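Local coordinates for cell division control protein 4 (Saccharomyces cerevisiae, PDB 3V7D) that recognises phosphorylated substrates such as the CDK inhibitor SIC1 for an SCF E3 ubiquitin ligase, gripping them with its WD40 propeller domain, at residues Phe199-Leu209 and Val221-Trp232; Val284-Val294 and Ile305-Thr316. The protein carries 1 engineered substitution. All coordinates share one frame; numbering follows the deposited sequence.

Interaction 1 of 2, residues Phe199-Leu209 and Val221-Trp232; sequences FEGHNSTVRCL and VTGSRDNTLHVW. Unlike the reference sequence in segment 199-209: E200 (reference Lys).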
loop_
_atom_site.group_PDB
_atom_site.type_symbol
_atom_site.label_atom_id
_atom_site.label_comp_id
_atom_site.label_asym_id
_atom_site.label_seq_id
_atom_site.Cartn_x
_atom_site.Cartn_y
_atom_site.Cartn_z
ATOM N N PHE B 199 -18.720 -26.544 12.571
ATOM C CA PHE B 199 -19.774 -25.797 13.253
ATOM C C PHE B 199 -21.072 -25.803 12.452
ATOM O O PHE B 199 -21.137 -25.257 11.349
ATOM C CB PHE B 199 -19.347 -24.349 13.507
ATOM C CG PHE B 199 -18.157 -24.209 14.415
ATOM C CD1 PHE B 199 -17.786 -25.237 15.266
ATOM C CD2 PHE B 199 -17.411 -23.039 14.416
ATOM C CE1 PHE B 199 -16.692 -25.103 16.100
ATOM C CE2 PHE B 199 -16.316 -22.899 15.247
ATOM C CZ PHE B 199 -15.956 -23.933 16.092
ATOM N N GLU B 200 -22.106 -26.420 13.013
ATOM C CA GLU B 200 -23.419 -26.404 12.386
ATOM C C GLU B 200 -24.285 -25.357 13.072
ATOM O O GLU B 200 -23.986 -24.928 14.187
ATOM C CB GLU B 200 -24.071 -27.790 12.446
ATOM C CG GLU B 200 -23.261 -28.878 11.745
ATOM C CD GLU B 200 -23.983 -30.213 11.678
ATOM O OE1 GLU B 200 -25.206 -30.249 11.927
ATOM O OE2 GLU B 200 -23.324 -31.231 11.375
ATOM N N GLY B 201 -25.350 -24.935 12.401
ATOM C CA GLY B 201 -26.225 -23.916 12.948
ATOM C C GLY B 201 -26.986 -23.176 11.869
ATOM O O GLY B 201 -28.188 -22.938 12.001
ATOM N N HIS B 202 -26.285 -22.802 10.802
ATOM C CA HIS B 202 -26.921 -22.162 9.656
ATOM C C HIS B 202 -27.962 -23.091 9.042
ATOM O O HIS B 202 -27.755 -24.301 8.955
ATOM C CB HIS B 202 -25.884 -21.765 8.601
ATOM C CG HIS B 202 -25.195 -20.467 8.886
ATOM N ND1 HIS B 202 -25.868 -19.267 8.954
ATOM C CD2 HIS B 202 -23.891 -20.180 9.114
ATOM C CE1 HIS B 202 -25.010 -18.297 9.213
ATOM N NE2 HIS B 202 -23.803 -18.824 9.315
ATOM N N ASN B 203 -29.084 -22.520 8.623
ATOM C CA ASN B 203 -30.164 -23.312 8.056
ATOM C C ASN B 203 -30.148 -23.279 6.537
ATOM O O ASN B 203 -31.071 -23.767 5.882
ATOM C CB ASN B 203 -31.515 -22.838 8.595
ATOM C CG ASN B 203 -31.666 -23.094 10.085
ATOM O OD1 ASN B 203 -31.931 -22.178 10.861
ATOM N ND2 ASN B 203 -31.487 -24.346 10.490
ATOM N N SER B 204 -29.085 -22.703 5.987
ATOM C CA SER B 204 -28.920 -22.605 4.544
ATOM C C SER B 204 -27.444 -22.416 4.188
ATOM O O SER B 204 -26.581 -22.432 5.068
ATOM C CB SER B 204 -29.765 -21.455 3.993
ATOM O OG SER B 204 -29.786 -21.471 2.578
ATOM N N THR B 205 -27.163 -22.250 2.898
ATOM C CA THR B 205 -25.791 -22.128 2.402
ATOM C C THR B 205 -25.022 -20.983 3.056
ATOM O O THR B 205 -25.515 -19.858 3.126
ATOM C CB THR B 205 -25.765 -21.915 0.870
ATOM O OG1 THR B 205 -26.155 -23.124 0.208
ATOM C CG2 THR B 205 -24.371 -21.512 0.400
ATOM N N VAL B 206 -23.820 -21.275 3.544
ATOM C CA VAL B 206 -22.921 -20.230 4.020
ATOM C C VAL B 206 -22.347 -19.513 2.803
ATOM O O VAL B 206 -21.554 -20.082 2.059
ATOM C CB VAL B 206 -21.772 -20.799 4.872
ATOM C CG1 VAL B 206 -20.913 -19.671 5.415
ATOM C CG2 VAL B 206 -22.322 -21.647 6.017
ATOM N N ARG B 207 -22.757 -18.265 2.601
ATOM C CA ARG B 207 -22.447 -17.548 1.365
ATOM C C ARG B 207 -21.153 -16.742 1.431
ATOM O O ARG B 207 -20.475 -16.561 0.421
ATOM C CB ARG B 207 -23.604 -16.622 0.987
ATOM C CG ARG B 207 -23.496 -16.042 -0.409
ATOM C CD ARG B 207 -23.436 -17.148 -1.446
ATOM N NE ARG B 207 -23.331 -16.626 -2.804
ATOM C CZ ARG B 207 -22.183 -16.320 -3.399
ATOM N NH1 ARG B 207 -21.033 -16.478 -2.752
ATOM N NH2 ARG B 207 -22.183 -15.856 -4.641
ATOM N N CYS B 208 -20.817 -16.257 2.619
ATOM C CA CYS B 208 -19.665 -15.385 2.791
ATOM C C CYS B 208 -19.184 -15.476 4.230
ATOM O O CYS B 208 -19.898 -16.002 5.086
ATOM C CB CYS B 208 -20.051 -13.939 2.464
ATOM S SG CYS B 208 -21.382 -13.265 3.522
ATOM N N LEU B 209 -17.984 -14.966 4.497
ATOM C CA LEU B 209 -17.457 -14.956 5.860
ATOM C C LEU B 209 -16.233 -14.056 6.029
ATOM O O LEU B 209 -15.524 -13.761 5.066
ATOM C CB LEU B 209 -17.155 -16.383 6.347
ATOM C CG LEU B 209 -15.901 -17.127 5.892
ATOM C CD1 LEU B 209 -14.814 -17.006 6.939
ATOM C CD2 LEU B 209 -16.216 -18.590 5.636
ATOM N N VAL B 221 -17.214 -14.650 11.568
ATOM C CA VAL B 221 -18.538 -14.133 11.244
ATOM C C VAL B 221 -18.961 -14.677 9.887
ATOM O O VAL B 221 -18.275 -14.462 8.890
ATOM C CB VAL B 221 -18.542 -12.596 11.186
ATOM C CG1 VAL B 221 -19.969 -12.072 11.077
ATOM C CG2 VAL B 221 -17.853 -12.021 12.408
ATOM N N THR B 222 -20.087 -15.381 9.847
ATOM C CA THR B 222 -20.508 -16.058 8.623
ATOM C C THR B 222 -21.891 -15.623 8.157
ATOM O O THR B 222 -22.869 -15.744 8.892
ATOM C CB THR B 222 -20.497 -17.597 8.793
ATOM O OG1 THR B 222 -21.388 -17.975 9.853
ATOM C CG2 THR B 222 -19.096 -18.089 9.116
ATOM N N GLY B 223 -21.965 -15.124 6.927
ATOM C CA GLY B 223 -23.233 -14.754 6.326
ATOM C C GLY B 223 -23.806 -15.910 5.525
ATOM O O GLY B 223 -23.067 -16.653 4.877
ATOM N N SER B 224 -25.126 -16.060 5.564
ATOM C CA SER B 224 -25.774 -17.196 4.920
ATOM C C SER B 224 -27.010 -16.810 4.122
ATOM O O SER B 224 -27.544 -15.712 4.267
ATOM C CB SER B 224 -26.146 -18.254 5.964
ATOM O OG SER B 224 -27.083 -19.192 5.453
ATOM N N ARG B 225 -27.461 -17.739 3.285
ATOM C CA ARG B 225 -28.706 -17.581 2.546
ATOM C C ARG B 225 -29.937 -17.743 3.438
ATOM O O ARG B 225 -31.065 -17.679 2.954
ATOM C CB ARG B 225 -28.767 -18.578 1.388
ATOM C CG ARG B 225 -27.812 -18.258 0.265
ATOM C CD ARG B 225 -27.959 -19.232 -0.880
ATOM N NE ARG B 225 -27.394 -18.685 -2.110
ATOM C CZ ARG B 225 -27.330 -19.347 -3.260
ATOM N NH1 ARG B 225 -27.789 -20.590 -3.340
ATOM N NH2 ARG B 225 -26.804 -18.766 -4.330
ATOM N N ASP B 226 -29.723 -17.954 4.735
ATOM C CA ASP B 226 -30.833 -18.002 5.684
ATOM C C ASP B 226 -31.140 -16.618 6.252
ATOM O O ASP B 226 -31.845 -16.497 7.256
ATOM C CB ASP B 226 -30.565 -19.008 6.815
ATOM C CG ASP B 226 -29.301 -18.699 7.601
ATOM O OD1 ASP B 226 -28.814 -17.550 7.560
ATOM O OD2 ASP B 226 -28.791 -19.617 8.274
ATOM N N ASN B 227 -30.581 -15.595 5.603
ATOM C CA ASN B 227 -30.770 -14.184 5.961
ATOM C C ASN B 227 -30.055 -13.745 7.240
ATOM O O ASN B 227 -30.180 -12.595 7.663
ATOM C CB ASN B 227 -32.259 -13.812 6.035
ATOM C CG ASN B 227 -33.046 -14.316 4.843
ATOM O OD1 ASN B 227 -32.472 -14.728 3.836
ATOM N ND2 ASN B 227 -34.368 -14.281 4.950
ATOM N N THR B 228 -29.298 -14.653 7.846
ATOM C CA THR B 228 -28.657 -14.362 9.123
ATOM C C THR B 228 -27.141 -14.300 9.020
ATOM O O THR B 228 -26.554 -14.654 7.994
ATOM C CB THR B 228 -28.979 -15.441 10.180
ATOM O OG1 THR B 228 -28.119 -16.573 9.987
ATOM C CG2 THR B 228 -30.437 -15.882 10.090
ATOM N N LEU B 229 -26.518 -13.845 10.102
ATOM C CA LEU B 229 -25.090 -14.029 10.310
ATOM C C LEU B 229 -24.863 -14.727 11.648
ATOM O O LEU B 229 -25.524 -14.417 12.642
ATOM C CB LEU B 229 -24.347 -12.697 10.293
ATOM C CG LEU B 229 -24.280 -11.947 8.965
ATOM C CD1 LEU B 229 -25.427 -10.950 8.842
ATOM C CD2 LEU B 229 -22.936 -11.256 8.831
ATOM N N HIS B 230 -23.935 -15.679 11.668
ATOM C CA HIS B 230 -23.565 -16.348 12.905
ATOM C C HIS B 230 -22.187 -15.881 13.341
ATOM O O HIS B 230 -21.307 -15.670 12.508
ATOM C CB HIS B 230 -23.570 -17.866 12.720
ATOM C CG HIS B 230 -24.935 -18.480 12.745
ATOM N ND1 HIS B 230 -26.022 -17.912 12.114
ATOM C CD2 HIS B 230 -25.390 -19.621 13.320
ATOM C CE1 HIS B 230 -27.084 -18.675 12.300
ATOM N NE2 HIS B 230 -26.727 -19.719 13.027
ATOM N N VAL B 231 -22.000 -15.708 14.645
ATOM C CA VAL B 231 -20.697 -15.319 15.177
ATOM C C VAL B 231 -20.099 -16.461 16.002
ATOM O O VAL B 231 -20.779 -17.062 16.835
ATOM C CB VAL B 231 -20.777 -14.019 16.013
ATOM C CG1 VAL B 231 -19.395 -13.614 16.502
ATOM C CG2 VAL B 231 -21.399 -12.893 15.192
ATOM N N TRP B 232 -18.831 -16.773 15.751
ATOM C CA TRP B 232 -18.154 -17.850 16.460
ATOM C C TRP B 232 -16.754 -17.426 16.882
ATOM O O TRP B 232 -16.097 -16.651 16.185
ATOM C CB TRP B 232 -18.037 -19.113 15.598
ATOM C CG TRP B 232 -19.070 -19.280 14.530
ATOM C CD1 TRP B 232 -19.185 -18.562 13.374
ATOM C CD2 TRP B 232 -20.102 -20.266 14.491
ATOM N NE1 TRP B 232 -20.244 -19.025 12.631
ATOM C CE2 TRP B 232 -20.826 -20.078 13.299
ATOM C CE3 TRP B 232 -20.500 -21.288 15.360
ATOM C CZ2 TRP B 232 -21.916 -20.869 12.948
ATOM C CZ3 TRP B 232 -21.587 -22.075 15.015
ATOM C CH2 TRP B 232 -22.282 -21.860 13.821
#
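H202 reaches from the loop ahead of strand 206-209 into the two strands of 221-232 and builds there the hydrogen-bond network that marks a WD40 repeat, here WD 3: W232, T222, H202 and D226 joined in a row. W232 NE1 donates to T222 OG1 (3.2 Å) almost straight and in the indole plane. T222 OG1 in turn lies 2.6 Å from H202 NE2, a short bond in which either atom may hold the proton. At the other end of the imidazole, H202 ND1 donates to D226 OD2 (3.0 Å), which lies in the imidazole plane and is met on its syn side, somewhat out of the carboxylate plane. The backbone N of N203 takes the anti lone pair of the same oxygen, so D226 OD2 is gripped by two donors. D226 OD1 is just as occupied: T228 N and T228 OG1 (2.7 Å) reach it from one face of the carboxylate, the former closing an Asx turn. With both nitrogens engaged, the buried imidazole cannot easily turn; S224 CB covers one face and H230 CG the other. F199 CB sits over the six-membered ring of W232, a CH-pi contact. Toward strand 206-209, T205 O accepts from R225 N and, from above the carbonyl plane, S224 OG. That hydroxyl stands anti to the backbone N (chi1 164°), where it also accepts from D226 N, an ST turn. R207 and C208 together face G223 in a classic beta bulge. R207 NH2 hydrogen-bonds a modified side chain of the bound peptide, and R225 NH2 bonds the peptide backbone as well as a modified side chain. At the bulge, G223 O takes two backbone donors, R207 N at 2.8 Å and C208 N at 3.2 Å.

Interaction 2 of 2, residues Val284-Val294 and Ile305-Thr316; sequences VSGSYDNTLIV and ILSGHTDRIYST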
loop_
_atom_site.group_PDB
_atom_site.type_symbol
_atom_site.label_atom_id
_atom_site.label_comp_id
_atom_site.label_asym_id
_atom_site.label_seq_id
_atom_site.Cartn_x
_atom_site.Cartn_y
_atom_site.Cartn_z
ATOM N N VAL B 284 -19.735 -5.234 9.046
ATOM C CA VAL B 284 -20.789 -4.798 8.137
ATOM C C VAL B 284 -21.242 -5.942 7.232
ATOM O O VAL B 284 -20.416 -6.644 6.644
ATOM C CB VAL B 284 -20.321 -3.623 7.264
ATOM C CG1 VAL B 284 -21.453 -3.144 6.365
ATOM C CG2 VAL B 284 -19.815 -2.484 8.138
ATOM N N SER B 285 -22.554 -6.137 7.129
ATOM C CA SER B 285 -23.103 -7.136 6.221
ATOM C C SER B 285 -23.900 -6.462 5.113
ATOM O O SER B 285 -24.532 -5.437 5.340
ATOM C CB SER B 285 -24.006 -8.114 6.973
ATOM O OG SER B 285 -25.155 -7.448 7.472
ATOM N N GLY B 286 -23.861 -7.043 3.917
ATOM C CA GLY B 286 -24.678 -6.585 2.807
ATOM C C GLY B 286 -25.596 -7.698 2.335
ATOM O O GLY B 286 -25.197 -8.862 2.307
ATOM N N SER B 287 -26.823 -7.349 1.961
ATOM C CA SER B 287 -27.824 -8.365 1.645
ATOM C C SER B 287 -28.546 -8.138 0.324
ATOM O O SER B 287 -28.542 -7.033 -0.223
ATOM C CB SER B 287 -28.856 -8.462 2.775
ATOM O OG SER B 287 -30.029 -9.149 2.363
ATOM N N TYR B 288 -29.178 -9.202 -0.166
ATOM C CA TYR B 288 -30.054 -9.132 -1.330
ATOM C C TYR B 288 -31.349 -8.364 -1.050
ATOM O O TYR B 288 -32.151 -8.156 -1.961
ATOM C CB TYR B 288 -30.382 -10.537 -1.847
ATOM C CG TYR B 288 -29.292 -11.154 -2.698
ATOM C CD1 TYR B 288 -28.187 -10.412 -3.090
ATOM C CD2 TYR B 288 -29.374 -12.477 -3.118
ATOM C CE1 TYR B 288 -27.189 -10.968 -3.872
ATOM C CE2 TYR B 288 -28.382 -13.043 -3.901
ATOM C CZ TYR B 288 -27.291 -12.283 -4.275
ATOM O OH TYR B 288 -26.298 -12.836 -5.053
ATOM N N ASP B 289 -31.556 -7.944 0.198
ATOM C CA ASP B 289 -32.708 -7.101 0.532
ATOM C C ASP B 289 -32.446 -5.612 0.292
ATOM O O ASP B 289 -33.207 -4.762 0.755
ATOM C CB ASP B 289 -33.182 -7.337 1.976
ATOM C CG ASP B 289 -32.157 -6.911 3.024
ATOM O OD1 ASP B 289 -31.202 -6.173 2.700
ATOM O OD2 ASP B 289 -32.320 -7.312 4.196
ATOM N N ASN B 290 -31.353 -5.314 -0.409
ATOM C CA ASN B 290 -30.959 -3.942 -0.767
ATOM C C ASN B 290 -30.452 -3.082 0.395
ATOM O O ASN B 290 -30.315 -1.867 0.255
ATOM C CB ASN B 290 -32.084 -3.196 -1.501
ATOM C CG ASN B 290 -32.782 -4.054 -2.530
ATOM O OD1 ASN B 290 -32.314 -5.140 -2.871
ATOM N ND2 ASN B 290 -33.912 -3.569 -3.036
ATOM N N THR B 291 -30.175 -3.703 1.534
ATOM C CA THR B 291 -29.730 -2.959 2.705
ATOM C C THR B 291 -28.426 -3.509 3.264
ATOM O O THR B 291 -28.050 -4.654 3.001
ATOM C CB THR B 291 -30.771 -3.007 3.841
ATOM O OG1 THR B 291 -30.805 -4.326 4.407
ATOM C CG2 THR B 291 -32.159 -2.633 3.329
ATOM N N LEU B 292 -27.740 -2.687 4.046
ATOM C CA LEU B 292 -26.596 -3.156 4.806
ATOM C C LEU B 292 -26.847 -2.930 6.286
ATOM O O LEU B 292 -27.603 -2.037 6.665
ATOM C CB LEU B 292 -25.319 -2.432 4.389
ATOM C CG LEU B 292 -24.936 -2.510 2.914
ATOM C CD1 LEU B 292 -25.414 -1.265 2.183
ATOM C CD2 LEU B 292 -23.441 -2.680 2.784
ATOM N N ILE B 293 -26.212 -3.742 7.123
ATOM C CA ILE B 293 -26.298 -3.539 8.559
ATOM C C ILE B 293 -24.907 -3.464 9.171
ATOM O O ILE B 293 -24.026 -4.259 8.837
ATOM C CB ILE B 293 -27.132 -4.644 9.252
ATOM C CG1 ILE B 293 -28.554 -4.670 8.688
ATOM C CG2 ILE B 293 -27.181 -4.407 10.746
ATOM C CD1 ILE B 293 -29.477 -5.665 9.376
ATOM N N VAL B 294 -24.709 -2.484 10.048
ATOM C CA VAL B 294 -23.466 -2.361 10.794
ATOM C C VAL B 294 -23.662 -2.982 12.167
ATOM O O VAL B 294 -24.493 -2.524 12.949
ATOM C CB VAL B 294 -23.056 -0.892 10.964
ATOM C CG1 VAL B 294 -21.703 -0.798 11.654
ATOM C CG2 VAL B 294 -23.026 -0.190 9.616
ATOM N N ILE B 305 -28.831 0.610 10.164
ATOM C CA ILE B 305 -29.321 -0.017 8.953
ATOM C C ILE B 305 -29.132 0.983 7.828
ATOM O O ILE B 305 -29.658 2.095 7.880
ATOM C CB ILE B 305 -30.800 -0.395 9.053
ATOM C CG1 ILE B 305 -31.029 -1.332 10.242
ATOM C CG2 ILE B 305 -31.260 -1.042 7.759
ATOM C CD1 ILE B 305 -32.483 -1.726 10.444
ATOM N N LEU B 306 -28.364 0.588 6.820
ATOM C CA LEU B 306 -28.053 1.470 5.712
ATOM C C LEU B 306 -29.017 1.225 4.554
ATOM O O LEU B 306 -28.852 0.282 3.775
ATOM C CB LEU B 306 -26.600 1.270 5.277
ATOM C CG LEU B 306 -25.575 1.353 6.416
ATOM C CD1 LEU B 306 -24.150 1.233 5.886
ATOM C CD2 LEU B 306 -25.748 2.641 7.226
ATOM N N SER B 307 -30.028 2.082 4.458
ATOM C CA SER B 307 -31.076 1.937 3.457
ATOM C C SER B 307 -30.940 3.013 2.396
ATOM O O SER B 307 -30.496 4.123 2.685
ATOM C CB SER B 307 -32.455 2.053 4.114
ATOM O OG SER B 307 -32.558 1.209 5.245
ATOM N N GLY B 308 -31.337 2.694 1.169
ATOM C CA GLY B 308 -31.257 3.653 0.084
ATOM C C GLY B 308 -30.992 3.030 -1.273
ATOM O O GLY B 308 -31.485 3.526 -2.286
ATOM N N HIS B 309 -30.202 1.958 -1.305
ATOM C CA HIS B 309 -29.988 1.227 -2.549
ATOM C C HIS B 309 -31.334 0.696 -3.034
ATOM O O HIS B 309 -32.203 0.367 -2.229
ATOM C CB HIS B 309 -28.985 0.081 -2.363
ATOM C CG HIS B 309 -27.549 0.514 -2.405
ATOM N ND1 HIS B 309 -26.936 0.954 -3.560
ATOM C CD2 HIS B 309 -26.603 0.563 -1.437
ATOM C CE1 HIS B 309 -25.678 1.262 -3.299
ATOM N NE2 HIS B 309 -25.450 1.034 -2.018
ATOM N N THR B 310 -31.513 0.636 -4.348
ATOM C CA THR B 310 -32.781 0.190 -4.913
ATOM C C THR B 310 -32.694 -1.242 -5.440
ATOM O O THR B 310 -33.636 -1.744 -6.057
ATOM C CB THR B 310 -33.250 1.123 -6.037
ATOM O OG1 THR B 310 -32.185 1.304 -6.977
ATOM C CG2 THR B 310 -33.650 2.486 -5.470
ATOM N N ASP B 311 -31.565 -1.896 -5.193
ATOM C CA ASP B 311 -31.398 -3.288 -5.603
ATOM C C ASP B 311 -30.334 -4.009 -4.770
ATOM O O ASP B 311 -29.724 -3.415 -3.880
ATOM C CB ASP B 311 -31.086 -3.378 -7.097
ATOM C CG ASP B 311 -31.719 -4.591 -7.747
ATOM O OD1 ASP B 311 -31.974 -5.578 -7.029
ATOM O OD2 ASP B 311 -31.965 -4.561 -8.970
ATOM N N ARG B 312 -30.136 -5.292 -5.064
ATOM C CA ARG B 312 -29.239 -6.166 -4.305
ATOM C C ARG B 312 -27.870 -5.563 -3.989
ATOM O O ARG B 312 -27.263 -4.904 -4.829
ATOM C CB ARG B 312 -29.011 -7.468 -5.070
ATOM C CG ARG B 312 -30.243 -8.316 -5.289
ATOM C CD ARG B 312 -29.876 -9.548 -6.100
ATOM N NE ARG B 312 -30.886 -10.596 -6.003
ATOM C CZ ARG B 312 -30.752 -11.807 -6.532
ATOM N NH1 ARG B 312 -29.646 -12.127 -7.195
ATOM N NH2 ARG B 312 -31.723 -12.701 -6.395
ATOM N N ILE B 313 -27.393 -5.802 -2.771
ATOM C CA ILE B 313 -26.027 -5.464 -2.413
ATOM C C ILE B 313 -25.152 -6.679 -2.696
ATOM O O ILE B 313 -25.443 -7.781 -2.231
ATOM C CB ILE B 313 -25.888 -5.107 -0.924
ATOM C CG1 ILE B 313 -27.007 -4.163 -0.473
ATOM C CG2 ILE B 313 -24.507 -4.518 -0.656
ATOM C CD1 ILE B 313 -26.946 -2.790 -1.091
ATOM N N TYR B 314 -24.084 -6.482 -3.456
ATOM C CA TYR B 314 -23.223 -7.591 -3.845
ATOM C C TYR B 314 -21.868 -7.558 -3.149
ATOM O O TYR B 314 -21.210 -8.585 -3.007
ATOM C CB TYR B 314 -23.046 -7.627 -5.363
ATOM C CG TYR B 314 -24.086 -8.468 -6.061
ATOM C CD1 TYR B 314 -25.311 -7.931 -6.431
ATOM C CD2 TYR B 314 -23.849 -9.809 -6.335
ATOM C CE1 TYR B 314 -26.267 -8.704 -7.065
ATOM C CE2 TYR B 314 -24.795 -10.587 -6.968
ATOM C CZ TYR B 314 -26.002 -10.034 -7.331
ATOM O OH TYR B 314 -26.947 -10.815 -7.961
ATOM N N SER B 315 -21.459 -6.377 -2.702
ATOM C CA SER B 315 -20.146 -6.224 -2.102
ATOM C C SER B 315 -20.108 -5.065 -1.120
ATOM O O SER B 315 -20.665 -3.997 -1.381
ATOM C CB SER B 315 -19.101 -6.000 -3.196
ATOM O OG SER B 315 -17.811 -5.865 -2.639
ATOM N N THR B 316 -19.441 -5.276 0.008
ATOM C CA THR B 316 -19.197 -4.181 0.937
ATOM C C THR B 316 -17.796 -4.222 1.542
ATOM O O THR B 316 -17.201 -5.289 1.729
ATOM C CB THR B 316 -20.241 -4.129 2.067
ATOM O OG1 THR B 316 -20.147 -2.869 2.742
ATOM C CG2 THR B 316 -20.023 -5.262 3.068
HETATM O O HOH W 1 -32.057 0.147 0.928
HETATM O O HOH W 2 -28.958 0.150 0.856
#
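L292 packs between both parts of 305-316: its CB meets L306 CB at 4.0 Å, CD1 touches I313 CD1 where the two side chains cross at about a right angle, and CD2 meets T316 tip to tip, 3.3 Å from OG1. T316 OG1 is bonded to I326 O. V294 CG2 extends this apolar layer over L306 CD1. G286 leaves room for I313 CG2, which a side chain there would strike. L292 and L306 exchange two backbone bonds, L306 N to L292 O being 2.7 Å, and I313 N donates to S287 O. Two waters link N290 O to the other segment, one at G308 N, the other at H309 N and L306 O. At the outer edge the R312 guanidinium lies flat on the Y288 ring (planes 5° apart, R312 CZ 3.9 Å from the ring centroid), its extended chain laying CD over the same face. R312 NH1 donates in plane to Y314 OH (3.1 Å). An alanine at R312 would leave that ring face without its cation and is likely to let Y288 turn. Y288 OH bonds a modified side chain of the bound peptide, placing this junction of WD 4 and WD 5 at the propeller's phosphopeptide-binding surface.

Interaction 1 lies within WD 3, whereas interaction 2 joins WD 4 to WD 5; their centres are 16 Å apart on the same side of the chain's centre. They meet where L229 CD1 packs on S285 CB at 3.7 Å, with strand 273-279 also between them: V273 touches both L229 and S285. R274 on that strand lies near R207 of interaction 1 and Y314 of interaction 2. Both contacts reach the bound peptide: T205, R207 and R225 from 199-209 and 221-232, Y288 and Y314 from 284-294 and 305-316. The arginines and the tyrosine hydroxyl thus approach one ligand from neighbouring propeller blades, consistent with the protein's recognition of phosphorylated targets.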